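Local coordinates for protein GTP-sensing transcriptional pleiotropic repressor CodY (Clostridioides difficile, PDB 5N0L) that senses nutrient status as a GTP-responsive pleiotropic transcriptional repressor whose GAF domain binds isoleucine, at the interface of chains A and B and the interface of chains A and C. Coordinates in Å, arbitrary orientation; residue numbers count along the deposited sequence, not the author numbering. Chains: chain A/B/C, GTP-sensing transcriptional pleiotropic repressor CodY.

Contact 1: the interface of chains A and B. Residues chain A 141, 144-145, 148; chain B 4-6, 9, 13.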
# COMPACT_ATOMS: atom_id res chain seq x y z
N ASP A 141 -1.13 26.39 -26.40
CA ASP A 141 -0.93 24.96 -26.40
C ASP A 141 0.15 24.50 -25.43
O ASP A 141 0.11 23.33 -25.01
CB ASP A 141 -0.58 24.43 -27.84
CG ASP A 141 -1.77 24.47 -28.79
OD1 ASP A 141 -2.90 24.75 -28.32
OD2 ASP A 141 -1.58 24.23 -30.04
N LEU A 144 -1.46 24.25 -22.13
CA LEU A 144 -2.20 23.00 -22.17
C LEU A 144 -1.38 21.77 -21.95
O LEU A 144 -1.83 20.81 -21.31
CB LEU A 144 -3.12 22.90 -23.39
CG LEU A 144 -4.20 23.91 -23.71
CD1 LEU A 144 -5.10 23.55 -24.92
CD2 LEU A 144 -5.10 24.10 -22.50
N VAL A 145 -0.12 21.73 -22.51
CA VAL A 145 0.75 20.66 -22.25
C VAL A 145 0.89 20.53 -20.71
O VAL A 145 0.85 19.40 -20.20
CB VAL A 145 2.15 20.83 -22.89
CG1 VAL A 145 3.21 19.88 -22.41
CG2 VAL A 145 1.90 20.65 -24.42
N GLU A 148 -2.35 19.45 -18.92
CA GLU A 148 -2.74 18.14 -19.16
C GLU A 148 -1.86 17.08 -18.54
O GLU A 148 -2.40 16.02 -18.03
CB GLU A 148 -2.99 17.87 -20.64
CG GLU A 148 -4.19 18.63 -21.14
CD GLU A 148 -4.63 18.31 -22.53
OE1 GLU A 148 -4.05 17.37 -23.15
OE2 GLU A 148 -5.59 19.01 -22.96
N MET B 4 -5.64 23.18 -35.19
CA MET B 4 -4.97 21.86 -35.00
C MET B 4 -3.91 21.99 -33.96
O MET B 4 -3.05 22.92 -33.99
CB MET B 4 -4.37 21.28 -36.25
CG MET B 4 -3.70 19.92 -36.11
SD MET B 4 -4.85 18.62 -35.63
CE MET B 4 -6.22 18.82 -36.77
N ALA B 5 -3.97 21.09 -32.98
CA ALA B 5 -3.12 21.30 -31.83
C ALA B 5 -1.67 21.16 -32.21
O ALA B 5 -1.30 20.31 -33.05
CB ALA B 5 -3.42 20.21 -30.82
N SER B 6 -0.83 21.94 -31.55
CA SER B 6 0.62 21.86 -31.73
C SER B 6 1.14 20.46 -31.51
O SER B 6 0.63 19.65 -30.73
CB SER B 6 1.35 22.88 -30.87
OG SER B 6 0.95 24.17 -31.09
N LEU B 9 1.69 19.16 -28.03
CA LEU B 9 0.40 18.86 -27.32
C LEU B 9 -0.22 17.55 -27.83
O LEU B 9 -0.74 16.64 -27.06
CB LEU B 9 -0.51 20.05 -27.45
CG LEU B 9 -1.90 19.93 -26.82
CD1 LEU B 9 -1.77 19.63 -25.24
CD2 LEU B 9 -2.66 21.21 -27.08
N ARG B 13 -0.66 14.31 -25.39
CA ARG B 13 -1.93 13.55 -25.36
C ARG B 13 -1.86 12.07 -25.58
O ARG B 13 -2.58 11.26 -24.86
CB ARG B 13 -2.99 14.25 -26.21
CG ARG B 13 -3.41 15.55 -25.70
CD ARG B 13 -4.16 16.41 -26.69
NE ARG B 13 -4.67 17.61 -26.03
CZ ARG B 13 -5.34 18.59 -26.57
NH1 ARG B 13 -5.52 18.69 -27.93
NH2 ARG B 13 -5.77 19.57 -25.78
O HOH W 1 -3.32 25.07 -31.97
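B:Arg13 grips the carboxylate of A:Glu148 side-on in a salt bridge, joining helix 7-21 of chain B to helix 141-158 of chain A: B:Arg13 NE bonds A:Glu148 OE1 at 3.0 Å and NH2 bonds OE2 at 2.9 Å. Both carboxylate oxygens are met on the syn side, each donor tilted somewhat out of the carboxylate plane, and the two flat groups are turned 21° from each other. The extended B:Arg13 chain brings its guanidinium edge to the acid, while CG of B:Leu9, from the same helix, lies over one face and should help fix its rotation.

At the other end B:Ser6, just before its helix, gives two hydrogen bonds to one carboxylate oxygen. B:Ser6 OG meets A:Asp141 OD2 at 2.7 Å on the anti lone pair of that oxygen. B:Ser6 N reaches the same A:Asp141 OD2 at 2.8 Å from above the carboxylate plane, 41° out of it. OG stands beside its own backbone N (chi1 -56°), which lets both donors converge on one oxygen.

Apolar contact fills the middle. B:Leu9 reaches across with CG anti to its backbone N, its CD1 against CB of A:Leu144 and its CD2 beside the A:Asp141 carboxylate. CG2 of A:Val145 touches CA of B:Leu9 at 3.7 Å; the two side chains lie alongside, pointing opposite ways.

Water 1 adds a bridge, lying 2.7 Å from A:Asp141 OD2 and 3.0 Å from the carbonyl O of the poorly ordered B:Met4.

Contact 2: the interface of chains A and C. Residues chain A 31-32, 35-36, 39, 146, 149-150; chain C 14-15, 18.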
# COMPACT_ATOMS: atom_id res chain seq x y z
N LEU A 31 0.46 21.57 -3.22
CA LEU A 31 1.84 21.86 -3.69
C LEU A 31 1.82 21.87 -5.23
O LEU A 31 2.33 22.87 -5.82
CB LEU A 31 2.82 20.87 -3.17
CG LEU A 31 3.05 20.94 -1.63
CD1 LEU A 31 3.66 19.61 -1.23
CD2 LEU A 31 3.92 22.13 -1.31
N LEU A 32 1.13 20.95 -5.83
CA LEU A 32 1.07 21.00 -7.36
C LEU A 32 0.26 22.20 -7.77
O LEU A 32 0.58 22.92 -8.74
CB LEU A 32 0.46 19.73 -7.88
CG LEU A 32 0.17 19.62 -9.43
CD1 LEU A 32 1.49 19.89 -10.15
CD2 LEU A 32 -0.38 18.28 -9.83
N ALA A 35 2.36 25.24 -7.64
CA ALA A 35 3.41 25.22 -8.76
C ALA A 35 2.72 25.66 -10.09
O ALA A 35 3.18 26.56 -10.79
CB ALA A 35 4.04 23.92 -8.88
N LEU A 36 1.62 25.07 -10.40
CA LEU A 36 0.79 25.47 -11.58
C LEU A 36 0.33 26.87 -11.52
O LEU A 36 0.31 27.60 -12.54
CB LEU A 36 -0.49 24.63 -11.67
CG LEU A 36 -0.37 23.30 -12.16
CD1 LEU A 36 -1.54 22.35 -11.94
CD2 LEU A 36 -0.05 23.34 -13.71
N VAL A 39 3.31 29.08 -12.32
CA VAL A 39 3.90 29.08 -13.77
C VAL A 39 2.81 29.73 -14.61
O VAL A 39 3.24 30.46 -15.44
CB VAL A 39 4.54 27.73 -14.24
CG1 VAL A 39 5.64 27.20 -13.34
CG2 VAL A 39 3.50 26.69 -14.54
N ILE A 146 1.24 21.62 -20.11
CA ILE A 146 1.59 21.63 -18.64
C ILE A 146 0.32 21.20 -17.88
O ILE A 146 0.37 20.35 -17.01
CB ILE A 146 2.10 22.95 -18.16
CG1 ILE A 146 3.49 23.22 -18.88
CG2 ILE A 146 2.23 23.02 -16.64
CD1 ILE A 146 3.91 24.61 -18.71
N TYR A 149 -0.54 17.27 -18.57
CA TYR A 149 0.27 16.35 -17.96
C TYR A 149 0.07 16.46 -16.40
O TYR A 149 0.11 15.40 -15.75
CB TYR A 149 1.72 16.31 -18.36
CG TYR A 149 2.68 17.12 -17.71
CD1 TYR A 149 3.19 16.81 -16.41
CD2 TYR A 149 3.33 18.13 -18.45
CE1 TYR A 149 4.21 17.54 -15.87
CE2 TYR A 149 4.32 18.86 -17.89
CZ TYR A 149 4.80 18.55 -16.63
OH TYR A 149 5.80 19.30 -16.13
N SER A 150 -0.11 17.65 -15.90
CA SER A 150 -0.34 17.82 -14.42
C SER A 150 -1.63 17.15 -14.00
O SER A 150 -1.59 16.42 -12.94
CB SER A 150 -0.39 19.29 -14.10
OG SER A 150 0.86 19.94 -14.17
N LYS C 14 10.09 23.51 -13.69
CA LYS C 14 9.57 24.01 -12.35
C LYS C 14 8.51 23.04 -11.81
O LYS C 14 8.55 22.69 -10.59
CB LYS C 14 8.96 25.40 -12.39
CG LYS C 14 9.96 26.48 -12.19
CD LYS C 14 9.41 27.88 -12.00
CE LYS C 14 10.45 28.90 -12.53
NZ LYS C 14 9.93 30.29 -12.73
N ILE C 15 7.57 22.65 -12.64
CA ILE C 15 6.53 21.69 -12.21
C ILE C 15 7.20 20.41 -11.81
O ILE C 15 6.83 19.77 -10.80
CB ILE C 15 5.50 21.32 -13.31
CG1 ILE C 15 4.70 22.54 -13.75
CG2 ILE C 15 4.55 20.18 -12.88
CD1 ILE C 15 3.88 23.20 -12.63
N THR C 18 8.79 20.33 -8.36
CA THR C 18 7.75 20.07 -7.32
C THR C 18 7.33 18.56 -7.31
O THR C 18 7.17 17.95 -6.21
CB THR C 18 6.53 20.97 -7.59
OG1 THR C 18 6.88 22.31 -7.29
CG2 THR C 18 5.30 20.62 -6.73
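C:Ile15 projects from helix 7-21 of chain C into a groove of chain A lined by A:Ala35, A:Leu36, A:Val39, A:Ile146 and A:Tyr149. Its CB lies 3.5 Å from the phenol oxygen OH of A:Tyr149, a van der Waals contact at the tip of the ring. From CB the side chain forks. The CG2 methyl of C:Ile15, anti to the backbone N, turns toward the rim of the same ring, 4.0 Å from CE1 of A:Tyr149, and also meets OG of A:Ser150 and CD1 of A:Leu32. The other branch starts at C:Ile15 CG1, which is anti to the carbonyl carbon (chi1 -63°) and packs 3.8 Å from the CG2 methyl of A:Ile146. At the tip, C:Ile15 CD1 bends back (chi2 -61°) onto helix 30-40, coming 3.8 Å from CB of A:Ala35 and touching the backbone of A:Leu36 and CG2 of A:Val39. The two branches thus engage different walls of the groove, which should limit rotation of the side chain.

C:Thr18, one turn further along, lies against A:Ala35: its hydroxyl OG1 is 3.6 Å from the A:Ala35 CB methyl, while its CG2 methyl rests on the backbone of A:Leu31. Toward the other side, CB of the poorly ordered C:Lys14 lies 3.9 Å from CG1 of A:Val39.

No polar bond crosses this patch, so shape and burial of carbon hold it. Within chain A, A:Ser150 OG donates to the carbonyl O of A:Ile146 at 2.9 Å, which turns the hydroxyl back onto its own helix beside the C:Ile15 CG2 methyl.

In the fold, the groove runs between helices 30-40 and 141-158 of the GAF domain, and the N-terminal helix of chain C lies in it.

The C-alpha centres of contacts 1 and 2 lie about 16 Å apart, and helix 141-158 of chain A serves both. Its beginning, from A:Asp141 to A:Glu148, receives chain B in contact 1, while A:Ile146, A:Tyr149 and A:Ser150 turn toward chain C in contact 2, where helix 30-40 joins in. Both partners use helix 7-21, so two copies of one element flank the same chain A helix. Contact 2 belongs to a two-fold interface and has a twin; the interface of contact 1 is not an exact two-fold. The structure alone does not show which of these interfaces forms in solution.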